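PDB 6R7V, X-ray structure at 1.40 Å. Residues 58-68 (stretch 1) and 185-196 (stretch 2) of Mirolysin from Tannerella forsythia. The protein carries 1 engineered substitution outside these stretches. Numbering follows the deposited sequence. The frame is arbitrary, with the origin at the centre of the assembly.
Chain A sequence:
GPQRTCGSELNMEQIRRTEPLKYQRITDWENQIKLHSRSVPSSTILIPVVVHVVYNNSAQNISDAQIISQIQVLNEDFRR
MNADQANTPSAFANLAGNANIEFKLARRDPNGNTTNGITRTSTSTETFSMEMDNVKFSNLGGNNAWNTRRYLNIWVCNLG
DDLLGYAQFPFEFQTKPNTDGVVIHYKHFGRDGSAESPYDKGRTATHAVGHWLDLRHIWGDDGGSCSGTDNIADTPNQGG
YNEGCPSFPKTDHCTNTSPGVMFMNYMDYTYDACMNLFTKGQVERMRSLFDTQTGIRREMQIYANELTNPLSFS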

# COMPACT_ATOMS: atom_id res chain seq x y z
N SER A 58 -12.31 -5.19 -22.52
CA SER A 58 -10.93 -5.09 -23.02
C SER A 58 -10.15 -4.01 -22.32
O SER A 58 -8.99 -4.25 -22.01
N ALA A 59 -10.78 -2.83 -22.02
CA ALA A 59 -10.04 -1.76 -21.32
C ALA A 59 -9.52 -2.24 -19.97
O ALA A 59 -8.43 -1.83 -19.52
N GLN A 60 -10.30 -3.09 -19.29
CA GLN A 60 -9.94 -3.58 -17.96
C GLN A 60 -8.89 -4.70 -18.01
O GLN A 60 -8.23 -5.00 -17.00
N ASN A 61 -8.72 -5.31 -19.18
CA ASN A 61 -7.75 -6.39 -19.37
C ASN A 61 -6.41 -5.78 -19.72
O ASN A 61 -5.95 -5.85 -20.85
N ILE A 62 -5.75 -5.17 -18.73
CA ILE A 62 -4.52 -4.41 -18.94
C ILE A 62 -3.33 -5.30 -19.31
O ILE A 62 -3.27 -6.46 -18.92
N SER A 63 -2.37 -4.72 -20.03
CA SER A 63 -1.24 -5.44 -20.60
C SER A 63 -0.23 -5.95 -19.56
O SER A 63 -0.11 -5.41 -18.45
N ASP A 64 0.50 -7.00 -19.93
CA ASP A 64 1.56 -7.54 -19.08
C ASP A 64 2.60 -6.43 -18.83
O ASP A 64 3.07 -6.28 -17.69
N ALA A 65 2.95 -5.64 -19.89
CA ALA A 65 3.91 -4.53 -19.79
C ALA A 65 3.41 -3.50 -18.78
O ALA A 65 4.23 -2.99 -18.01
N GLN A 66 2.10 -3.25 -18.72
CA GLN A 66 1.51 -2.31 -17.75
C GLN A 66 1.75 -2.82 -16.32
O GLN A 66 2.15 -2.08 -15.41
N ILE A 67 1.56 -4.13 -16.11
CA ILE A 67 1.74 -4.76 -14.81
C ILE A 67 3.22 -4.76 -14.38
O ILE A 67 3.56 -4.42 -13.23
N ILE A 68 4.11 -5.12 -15.34
CA ILE A 68 5.55 -5.11 -15.04
C ILE A 68 6.00 -3.69 -14.67
O ILE A 68 6.82 -3.52 -13.76
N HIS A 185 -7.55 0.28 -8.83
CA HIS A 185 -8.38 0.55 -10.01
C HIS A 185 -7.52 0.36 -11.24
O HIS A 185 -6.40 0.87 -11.30
N TYR A 186 -8.04 -0.34 -12.24
CA TYR A 186 -7.29 -0.65 -13.47
C TYR A 186 -6.78 0.59 -14.19
O TYR A 186 -5.78 0.50 -14.89
N LYS A 187 -7.49 1.73 -14.08
CA LYS A 187 -7.05 2.91 -14.80
C LYS A 187 -5.84 3.54 -14.15
O LYS A 187 -5.29 4.50 -14.71
N HIS A 188 -5.43 3.08 -12.95
CA HIS A 188 -4.35 3.75 -12.24
C HIS A 188 -3.32 2.74 -11.76
O HIS A 188 -2.77 2.86 -10.66
N PHE A 189 -3.08 1.72 -12.59
CA PHE A 189 -2.13 0.66 -12.33
C PHE A 189 -1.02 0.76 -13.32
O PHE A 189 -1.27 0.87 -14.53
N GLY A 190 0.21 0.73 -12.83
CA GLY A 190 1.36 0.87 -13.71
C GLY A 190 1.69 2.31 -14.02
O GLY A 190 0.98 3.24 -13.60
N ARG A 191 2.79 2.51 -14.74
CA ARG A 191 3.28 3.85 -15.06
C ARG A 191 3.11 4.16 -16.53
O ARG A 191 3.51 3.35 -17.37
N ASP A 192 2.56 5.35 -16.85
CA ASP A 192 2.34 5.78 -18.24
C ASP A 192 1.46 4.70 -18.93
O ASP A 192 0.61 4.11 -18.26
N GLY A 193 1.65 4.44 -20.23
CA GLY A 193 0.84 3.43 -20.90
C GLY A 193 -0.64 3.70 -20.79
O GLY A 193 -1.09 4.81 -21.08
N SER A 194 -1.39 2.69 -20.30
CA SER A 194 -2.84 2.79 -20.15
C SER A 194 -3.28 3.54 -18.89
O SER A 194 -4.47 3.82 -18.74
N ALA A 195 -2.33 3.88 -17.99
CA ALA A 195 -2.73 4.58 -16.76
C ALA A 195 -3.15 6.00 -17.06
O ALA A 195 -2.58 6.65 -17.95
N GLU A 196 -4.18 6.48 -16.35
CA GLU A 196 -4.77 7.79 -16.58
C GLU A 196 -4.26 8.85 -15.65
O GLU A 196 -4.27 8.72 -14.42

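The apolar centre of the contact is built around Ile62, whose CA-to-CB bond points toward the second stretch. With chi1 in p and chi2 in t, Ile62 CD1 reaches to 3.6 Å from CD1 of Phe189, while Ile62 CG2 lies 4.3 Å from CB of Tyr186, near the plane of that ring at its edge. A branched aliphatic side chain suits this buried spot, because its separate methyl groups can meet two aromatic residues at once. Phe189 (chi1 t) starts sideways, but the end of its side chain comes nearer to stretch 1. Ile67 lies at the edge of the Phe189 ring, with Phe189 CE1 3.9 Å from Ile67 CA and 4.0 Å from Ile67 CG1. Ile67 itself points away (chi1 m, chi2 t), so it offers the flank of its side chain rather than its tip.

Tyr186, chi1 in p, points toward stretch 1. Gln60 (chi1 m, chi2 t) lays its aliphatic portion over one face of the ring: Gln60 CG sits 3.6 Å from the centroid of the Tyr186 ring and only 11° off the normal, a CH-pi contact. Ala59 adds a small apolar surface, its CB 4.1 Å from Tyr186 CE2. Both longer side chains end in polar groups, and a water joins them, accepting from Gln60 NE2 at 3.0 Å and lying 2.7 Å from Tyr186 OH. Each thus combines an apolar body with a polar tip.

On another side of the centre, Gln66 is the polar anchor. Its CA-to-CB bond runs sideways, but chi1 t and chi2 p bring the amide into the loop of stretch 2. Gln66 NE2 donates to Phe189 O at 3.0 Å and to Asp192 O at 2.9 Å, using both hydrogens; Gln66 OE1 accepts from Ser194 N at 3.0 Å. An amide suits this place because it donates and accepts from one planar group, matching the backbone of the Asp192–Ala195 type II' turn. A water also donates to Gln66 OE1 at 3.1 Å and to Arg191 O at 2.9 Å.

Glycines make room for this approach. A CB on Gly190 would clash with Gln66 O, and one on Gly193 with Gln66 OE1. Gly190 CA instead makes a CA-H...O contact with Gln66 O at 3.5 Å.

At the exposed edge, Ser194 (chi1 p) points toward stretch 1. Ser194 OG accepts from a water at 2.8 Å, and that water accepts from Ser63 N at 3.0 Å. Ser63 OG (chi1 p) caps the helix, accepting from Gln66 N at 2.9 Å.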

# COMPACT_ATOMS: atom_id res chain seq x y z
CB SER A 58 -10.91 -4.84 -24.52
OG SER A 58 -11.75 -3.75 -24.85
CB ALA A 59 -10.97 -0.57 -21.10
CB GLN A 60 -11.19 -4.07 -17.24
CG GLN A 60 -12.09 -2.92 -16.85
CD GLN A 60 -13.47 -3.33 -16.46
OE1 GLN A 60 -13.73 -4.49 -16.12
NE2 GLN A 60 -14.41 -2.39 -16.45
CB ASN A 61 -8.27 -7.30 -20.47
CG ASN A 61 -7.62 -8.64 -20.52
OD1 ASN A 61 -6.84 -9.04 -19.64
ND2 ASN A 61 -7.94 -9.39 -21.58
CB ILE A 62 -4.21 -3.50 -17.72
CG1 ILE A 62 -3.95 -4.33 -16.45
CG2 ILE A 62 -5.36 -2.49 -17.53
CD1 ILE A 62 -3.22 -3.52 -15.33
CB SER A 63 -0.51 -4.57 -21.62
OG SER A 63 0.26 -3.55 -20.99
CB ASP A 64 2.24 -8.74 -19.75
CG ASP A 64 1.50 -10.07 -19.74
OD1 ASP A 64 2.06 -11.05 -20.25
OD2 ASP A 64 0.36 -10.12 -19.20
CB ALA A 65 4.15 -3.86 -21.15
CB GLN A 66 0.02 -2.11 -18.03
CG GLN A 66 -0.56 -0.85 -17.40
CD GLN A 66 0.04 0.44 -17.94
OE1 GLN A 66 0.40 0.54 -19.12
NE2 GLN A 66 0.11 1.45 -17.10
CB ILE A 67 1.17 -6.16 -14.83
CG1 ILE A 67 -0.36 -6.09 -14.98
CG2 ILE A 67 1.60 -6.93 -13.57
CD1 ILE A 67 -0.96 -7.43 -15.37
CB ILE A 68 6.27 -5.66 -16.30
CG1 ILE A 68 5.99 -7.18 -16.42
CG2 ILE A 68 7.80 -5.33 -16.31
CD1 ILE A 68 6.35 -7.76 -17.77
CB HIS A 185 -8.86 2.00 -9.93
CG HIS A 185 -9.97 2.34 -10.87
ND1 HIS A 185 -9.84 2.20 -12.23
CD2 HIS A 185 -11.23 2.74 -10.58
CE1 HIS A 185 -11.01 2.55 -12.74
NE2 HIS A 185 -11.89 2.86 -11.80
CB TYR A 186 -8.14 -1.52 -14.41
CG TYR A 186 -9.20 -0.77 -15.20
CD1 TYR A 186 -10.43 -0.46 -14.63
CD2 TYR A 186 -8.96 -0.37 -16.51
CE1 TYR A 186 -11.39 0.26 -15.34
CE2 TYR A 186 -9.91 0.36 -17.22
CZ TYR A 186 -11.13 0.66 -16.64
OH TYR A 186 -12.09 1.33 -17.36
CB LYS A 187 -8.18 3.96 -14.84
CG LYS A 187 -9.32 3.64 -15.77
CD LYS A 187 -10.41 4.69 -15.58
CE LYS A 187 -11.56 4.45 -16.51
NZ LYS A 187 -12.68 5.38 -16.22
CB HIS A 188 -4.95 4.58 -11.09
CG HIS A 188 -5.98 5.56 -11.60
ND1 HIS A 188 -5.62 6.60 -12.43
CD2 HIS A 188 -7.33 5.59 -11.43
CE1 HIS A 188 -6.74 7.24 -12.73
NE2 HIS A 188 -7.80 6.67 -12.16
CB PHE A 189 -2.81 -0.73 -12.40
CG PHE A 189 -2.06 -1.83 -11.71
CD1 PHE A 189 -1.28 -2.73 -12.43
CD2 PHE A 189 -2.04 -1.92 -10.31
CE1 PHE A 189 -0.58 -3.75 -11.78
CE2 PHE A 189 -1.32 -2.92 -9.67
CZ PHE A 189 -0.64 -3.86 -10.40
CB ARG A 191 4.76 3.95 -14.65
CG ARG A 191 5.39 5.30 -15.01
CD ARG A 191 6.58 5.60 -14.11
NE ARG A 191 7.66 4.62 -14.33
CZ ARG A 191 8.72 4.52 -13.53
NH1 ARG A 191 8.82 5.28 -12.45
NH2 ARG A 191 9.67 3.63 -13.79
CB ASP A 192 3.69 6.09 -18.96
CG ASP A 192 4.54 7.10 -18.21
OD1 ASP A 192 3.98 7.93 -17.46
OD2 ASP A 192 5.79 7.08 -18.38
CB SER A 194 -3.48 1.40 -20.13
OG SER A 194 -2.97 0.60 -19.08
CB ALA A 195 -1.60 4.56 -15.75
CB GLU A 196 -6.29 7.70 -16.48
CG GLU A 196 -6.86 6.94 -17.66
CD GLU A 196 -8.37 6.82 -17.69
OE1 GLU A 196 -8.87 5.89 -18.38
OE2 GLU A 196 -9.06 7.64 -17.05
O HOH W 1 -14.61 0.63 -16.71
O HOH W 2 -2.77 -1.81 -20.56
O HOH W 3 3.47 1.00 -19.08